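Local coordinates for protein proteasome accessory factor B/C (PafBC) (Paenarthrobacter aurescens, PDB 6SJ9) that probably binds DNA through its winged helix-turn-helix domains and regulates transcription in the bacterial DNA damage response, at residues 318-330 and 638-652. Residues are numbered along the deposited sequence; the frame is centred on the assembly and turned at random.
Sequences AADFDDAPLPPLE and SVRILEPESLRQETR
Arg640 lies across the ring of Phe321, its CD 3.5 Å from the ring centroid and almost straight above it, a CH-pi contact. From there the chain bends at chi3 (-58°) and carries the guanidinium to the C-terminal end of helix 305-323, where Phe321 O sits over one face and Leu642 CD2 over the other. Arg640 NH1 donates to Pro325 O at 2.9 Å, and its NH2 makes a weak bond to Ala324 O, so the buried arginine is held by main-chain oxygens just past the helix. A water accepts from Arg640 NE and donates to Asp322 OD2 and Ile641 O. Strand 639-643 is the edge strand of a sheet whose 2-3-1-4 order, with helices 599-602 and 627-634 between strands, is consistent with the ferredoxin-like fold. Arg648, extended from CG to NE, grips Asp322 side-on: NE meets OD2 at 2.8 Å, nearly straight (173°), and NH2 reaches Asp322 O at 2.9 Å. A leucine in its place would probably leave Asp322 OD2 without its charged mate and Asp322 O without that donor, with Arg652 and the water left to hold the carboxylate. Arg652 NH1 bonds Asp323 OD1 at 3.2 Å; its approach to Asp322 OD1 is implausibly short, the distance doubtful. Beyond Pro327, whose CG meets Leu642 CD1 tip to tip at 4.0 Å, packing thins: exposed Leu329 rests CD2 on Leu642 CD1 and CD1 beside the Glu643 carboxylate.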
loop_
_atom_site.group_PDB
_atom_site.type_symbol
_atom_site.label_atom_id
_atom_site.label_comp_id
_atom_site.label_asym_id
_atom_site.label_seq_id
_atom_site.Cartn_x
_atom_site.Cartn_y
_atom_site.Cartn_z
ATOM N N ALA A 318 13.585 -21.503 0.164
ATOM C CA ALA A 318 12.716 -21.518 -1.011
ATOM C C ALA A 318 13.075 -22.645 -1.972
ATOM O O ALA A 318 12.181 -23.249 -2.574
ATOM C CB ALA A 318 12.752 -20.176 -1.730
ATOM N N ALA A 319 14.372 -22.901 -2.191
ATOM C CA ALA A 319 14.787 -24.056 -2.999
ATOM C C ALA A 319 14.285 -25.367 -2.387
ATOM O O ALA A 319 13.737 -26.231 -3.087
ATOM C CB ALA A 319 16.311 -24.074 -3.141
ATOM N N ASP A 320 14.480 -25.533 -1.074
ATOM C CA ASP A 320 14.106 -26.772 -0.392
ATOM C C ASP A 320 12.602 -27.032 -0.454
ATOM O O ASP A 320 12.170 -28.191 -0.593
ATOM C CB ASP A 320 14.586 -26.729 1.057
ATOM C CG ASP A 320 16.110 -26.692 1.162
ATOM O OD1 ASP A 320 16.809 -26.879 0.134
ATOM O OD2 ASP A 320 16.604 -26.376 2.260
ATOM N N PHE A 321 11.784 -25.982 -0.312
ATOM C CA PHE A 321 10.344 -26.194 -0.399
ATOM C C PHE A 321 9.941 -26.674 -1.788
ATOM O O PHE A 321 9.095 -27.565 -1.926
ATOM C CB PHE A 321 9.602 -24.927 0.006
ATOM C CG PHE A 321 8.183 -25.177 0.409
ATOM C CD1 PHE A 321 7.744 -26.472 0.680
ATOM C CD2 PHE A 321 7.293 -24.115 0.567
ATOM C CE1 PHE A 321 6.434 -26.706 1.064
ATOM C CE2 PHE A 321 5.989 -24.341 0.970
ATOM C CZ PHE A 321 5.551 -25.634 1.213
ATOM N N ASP A 322 10.539 -26.106 -2.829
ATOM C CA ASP A 322 10.288 -26.584 -4.178
ATOM C C ASP A 322 10.765 -28.033 -4.357
ATOM O O ASP A 322 10.273 -28.753 -5.241
ATOM C CB ASP A 322 11.005 -25.626 -5.130
ATOM C CG ASP A 322 10.865 -25.981 -6.559
ATOM O OD1 ASP A 322 11.906 -26.249 -7.191
ATOM O OD2 ASP A 322 9.734 -25.941 -7.068
ATOM N N ASP A 323 11.749 -28.467 -3.554
ATOM C CA ASP A 323 12.199 -29.854 -3.588
ATOM C C ASP A 323 11.240 -30.813 -2.907
ATOM O O ASP A 323 11.270 -32.015 -3.210
ATOM C CB ASP A 323 13.594 -29.988 -2.988
ATOM C CG ASP A 323 14.653 -29.663 -3.994
ATOM O OD1 ASP A 323 14.311 -29.728 -5.199
ATOM O OD2 ASP A 323 15.799 -29.348 -3.595
ATOM N N ALA A 324 10.415 -30.318 -1.989
ATOM C CA ALA A 324 9.515 -31.182 -1.248
ATOM C C ALA A 324 8.523 -31.785 -2.237
ATOM O O ALA A 324 8.298 -31.236 -3.316
ATOM C CB ALA A 324 8.791 -30.398 -0.155
ATOM N N PRO A 325 7.956 -32.939 -1.940
ATOM C CA PRO A 325 7.016 -33.523 -2.898
ATOM C C PRO A 325 5.724 -32.716 -2.963
ATOM O O PRO A 325 5.341 -32.015 -2.024
ATOM C CB PRO A 325 6.787 -34.934 -2.351
ATOM C CG PRO A 325 7.045 -34.792 -0.847
ATOM C CD PRO A 325 8.102 -33.738 -0.709
ATOM N N LEU A 326 5.007 -32.907 -4.074
ATOM C CA LEU A 326 3.828 -32.113 -4.391
ATOM C C LEU A 326 2.641 -32.660 -3.614
ATOM O O LEU A 326 2.384 -33.867 -3.666
ATOM C CB LEU A 326 3.516 -32.168 -5.889
ATOM C CG LEU A 326 4.548 -31.675 -6.906
ATOM C CD1 LEU A 326 4.102 -31.998 -8.325
ATOM C CD2 LEU A 326 4.832 -30.205 -6.758
ATOM N N PRO A 327 1.894 -31.819 -2.905
ATOM C CA PRO A 327 0.640 -32.266 -2.305
ATOM C C PRO A 327 -0.395 -32.493 -3.391
ATOM O O PRO A 327 -0.201 -32.061 -4.543
ATOM C CB PRO A 327 0.258 -31.087 -1.392
ATOM C CG PRO A 327 0.735 -29.927 -2.142
ATOM C CD PRO A 327 2.056 -30.362 -2.762
ATOM N N PRO A 328 -1.491 -33.191 -3.087
ATOM C CA PRO A 328 -2.541 -33.351 -4.098
ATOM C C PRO A 328 -3.313 -32.051 -4.240
ATOM O O PRO A 328 -3.634 -31.374 -3.258
ATOM C CB PRO A 328 -3.425 -34.475 -3.537
ATOM C CG PRO A 328 -2.849 -34.842 -2.175
ATOM C CD PRO A 328 -1.893 -33.754 -1.784
ATOM N N LEU A 329 -3.640 -31.729 -5.486
ATOM C CA LEU A 329 -4.337 -30.497 -5.805
ATOM C C LEU A 329 -5.842 -30.661 -5.621
ATOM O O LEU A 329 -6.625 -30.520 -6.556
ATOM C CB LEU A 329 -4.022 -30.163 -7.248
ATOM C CG LEU A 329 -2.629 -29.597 -7.354
ATOM C CD1 LEU A 329 -2.166 -29.644 -8.793
ATOM C CD2 LEU A 329 -2.689 -28.206 -6.811
ATOM N N GLU A 330 -6.248 -30.897 -4.381
ATOM C CA GLU A 330 -7.650 -31.157 -4.060
ATOM C C GLU A 330 -8.236 -29.934 -3.371
ATOM O O GLU A 330 -7.847 -29.613 -2.245
ATOM C CB GLU A 330 -7.817 -32.415 -3.202
ATOM C CG GLU A 330 -7.700 -33.737 -3.973
ATOM C CD GLU A 330 -7.503 -34.951 -3.066
ATOM O OE1 GLU A 330 -6.340 -35.335 -2.816
ATOM O OE2 GLU A 330 -8.513 -35.519 -2.595
ATOM N N SER A 638 8.183 -19.926 2.547
ATOM C CA SER A 638 6.789 -20.056 2.944
ATOM C C SER A 638 5.866 -20.222 1.742
ATOM O O SER A 638 4.672 -20.522 1.914
ATOM C CB SER A 638 6.378 -18.850 3.774
ATOM O OG SER A 638 6.309 -17.757 2.907
ATOM N N VAL A 639 6.411 -20.128 0.530
ATOM C CA VAL A 639 5.651 -20.226 -0.706
ATOM C C VAL A 639 6.365 -21.133 -1.686
ATOM O O VAL A 639 7.594 -21.113 -1.784
ATOM C CB VAL A 639 5.466 -18.859 -1.382
ATOM C CG1 VAL A 639 4.470 -19.000 -2.490
ATOM C CG2 VAL A 639 4.991 -17.839 -0.387
ATOM N N ARG A 640 5.585 -21.892 -2.446
ATOM C CA ARG A 640 6.082 -22.584 -3.618
ATOM C C ARG A 640 5.005 -22.542 -4.688
ATOM O O ARG A 640 3.810 -22.396 -4.387
ATOM C CB ARG A 640 6.485 -24.032 -3.258
ATOM C CG ARG A 640 5.310 -24.893 -2.749
ATOM C CD ARG A 640 5.726 -26.391 -2.391
ATOM N NE ARG A 640 6.331 -27.135 -3.487
ATOM C CZ ARG A 640 6.435 -28.473 -3.528
ATOM N NH1 ARG A 640 5.955 -29.235 -2.543
ATOM N NH2 ARG A 640 7.043 -29.051 -4.554
ATOM N N ILE A 641 5.432 -22.642 -5.940
ATOM C CA ILE A 641 4.520 -22.692 -7.076
ATOM C C ILE A 641 4.294 -24.162 -7.447
ATOM O O ILE A 641 5.256 -24.905 -7.661
ATOM C CB ILE A 641 5.055 -21.891 -8.272
ATOM C CG1 ILE A 641 5.238 -20.431 -7.895
ATOM C CG2 ILE A 641 4.069 -21.945 -9.411
ATOM C CD1 ILE A 641 6.062 -19.694 -8.860
ATOM N N LEU A 642 3.027 -24.595 -7.446
ATOM C CA LEU A 642 2.654 -25.944 -7.879
ATOM C C LEU A 642 2.306 -26.009 -9.367
ATOM O O LEU A 642 2.794 -26.882 -10.081
ATOM C CB LEU A 642 1.451 -26.426 -7.051
ATOM C CG LEU A 642 1.693 -26.382 -5.538
ATOM C CD1 LEU A 642 0.525 -26.902 -4.772
ATOM C CD2 LEU A 642 2.912 -27.204 -5.203
ATOM N N GLU A 643 1.519 -25.055 -9.857
ATOM C CA GLU A 643 1.039 -24.984 -11.232
ATOM C C GLU A 643 0.877 -23.532 -11.620
ATOM O O GLU A 643 0.448 -22.717 -10.795
ATOM C CB GLU A 643 -0.313 -25.689 -11.412
ATOM C CG GLU A 643 -0.277 -27.177 -11.305
ATOM C CD GLU A 643 -1.628 -27.792 -11.633
ATOM O OE1 GLU A 643 -2.589 -27.018 -11.881
ATOM O OE2 GLU A 643 -1.700 -29.045 -11.710
ATOM N N PRO A 644 1.112 -23.193 -12.880
ATOM C CA PRO A 644 1.502 -24.125 -13.933
ATOM C C PRO A 644 2.993 -24.441 -13.904
ATOM O O PRO A 644 3.775 -23.686 -13.331
ATOM C CB PRO A 644 1.104 -23.382 -15.202
ATOM C CG PRO A 644 1.217 -21.927 -14.823
ATOM C CD PRO A 644 0.725 -21.879 -13.418
ATOM N N GLU A 645 3.349 -25.600 -14.475
ATOM C CA GLU A 645 4.710 -26.122 -14.386
ATOM C C GLU A 645 5.733 -25.157 -14.985
ATOM O O GLU A 645 6.861 -25.040 -14.484
ATOM C CB GLU A 645 4.789 -27.487 -15.091
ATOM C CG GLU A 645 6.170 -28.107 -15.061
ATOM C CD GLU A 645 6.659 -28.465 -13.655
ATOM O OE1 GLU A 645 5.840 -28.546 -12.710
ATOM O OE2 GLU A 645 7.889 -28.635 -13.482
ATOM N N SER A 646 5.381 -24.504 -16.088
ATOM C CA SER A 646 6.315 -23.576 -16.704
ATOM C C SER A 646 6.755 -22.514 -15.696
ATOM O O SER A 646 7.957 -22.342 -15.440
ATOM C CB SER A 646 5.663 -22.953 -17.942
ATOM O OG SER A 646 4.386 -22.432 -17.606
ATOM N N LEU A 647 5.782 -21.878 -15.024
ATOM C CA LEU A 647 6.100 -20.834 -14.054
ATOM C C LEU A 647 6.878 -21.385 -12.873
ATOM O O LEU A 647 7.809 -20.732 -12.391
ATOM C CB LEU A 647 4.813 -20.159 -13.566
ATOM C CG LEU A 647 4.038 -19.334 -14.590
ATOM C CD1 LEU A 647 2.960 -18.526 -13.930
ATOM C CD2 LEU A 647 5.005 -18.400 -15.282
ATOM N N ARG A 648 6.580 -22.619 -12.444
ATOM C CA ARG A 648 7.310 -23.182 -11.307
ATOM C C ARG A 648 8.805 -23.298 -11.583
ATOM O O ARG A 648 9.633 -22.963 -10.722
ATOM C CB ARG A 648 6.751 -24.555 -10.930
ATOM C CG ARG A 648 7.591 -25.263 -9.881
ATOM C CD ARG A 648 7.245 -26.731 -9.779
ATOM N NE ARG A 648 8.049 -27.434 -8.786
ATOM C CZ ARG A 648 7.977 -28.746 -8.558
ATOM N NH1 ARG A 648 7.135 -29.497 -9.254
ATOM N NH2 ARG A 648 8.745 -29.309 -7.631
ATOM N N GLN A 649 9.165 -23.842 -12.753
ATOM C CA GLN A 649 10.575 -24.043 -13.089
ATOM C C GLN A 649 11.268 -22.722 -13.387
ATOM O O GLN A 649 12.445 -22.536 -13.044
ATOM C CB GLN A 649 10.708 -24.992 -14.283
ATOM C CG GLN A 649 10.198 -26.386 -14.000
ATOM C CD GLN A 649 10.628 -27.393 -15.057
ATOM O OE1 GLN A 649 11.357 -27.058 -15.998
ATOM N NE2 GLN A 649 10.175 -28.636 -14.906
ATOM N N GLU A 650 10.541 -21.791 -14.006
ATOM C CA GLU A 650 11.094 -20.472 -14.263
ATOM C C GLU A 650 11.445 -19.766 -12.952
ATOM O O GLU A 650 12.411 -18.995 -12.905
ATOM C CB GLU A 650 10.086 -19.668 -15.079
ATOM C CG GLU A 650 10.619 -18.397 -15.702
ATOM C CD GLU A 650 9.536 -17.625 -16.456
ATOM O OE1 GLU A 650 8.502 -18.230 -16.836
ATOM O OE2 GLU A 650 9.735 -16.413 -16.692
ATOM N N THR A 651 10.654 -20.005 -11.892
ATOM C CA THR A 651 10.958 -19.482 -10.557
ATOM C C THR A 651 12.115 -20.242 -9.904
ATOM O O THR A 651 12.971 -19.640 -9.245
ATOM C CB THR A 651 9.704 -19.543 -9.673
ATOM O OG1 THR A 651 8.845 -18.446 -9.996
ATOM C CG2 THR A 651 10.059 -19.476 -8.179
ATOM N N ARG A 652 12.154 -21.571 -10.049
ATOM C CA ARG A 652 13.289 -22.312 -9.504
ATOM C C ARG A 652 14.608 -21.859 -10.119
ATOM O O ARG A 652 15.646 -21.872 -9.445
ATOM C CB ARG A 652 13.095 -23.830 -9.703
ATOM C CG ARG A 652 14.270 -24.705 -9.168
ATOM C CD ARG A 652 14.559 -24.358 -7.709
ATOM N NE ARG A 652 15.573 -25.188 -7.074
ATOM C CZ ARG A 652 15.338 -26.388 -6.547
ATOM N NH1 ARG A 652 14.105 -26.883 -6.584
ATOM N NH2 ARG A 652 16.328 -27.087 -5.985
HETATM O O HOH W 1 9.440 -22.491 -3.759
HETATM O O HOH W 2 7.197 -26.225 -5.889
#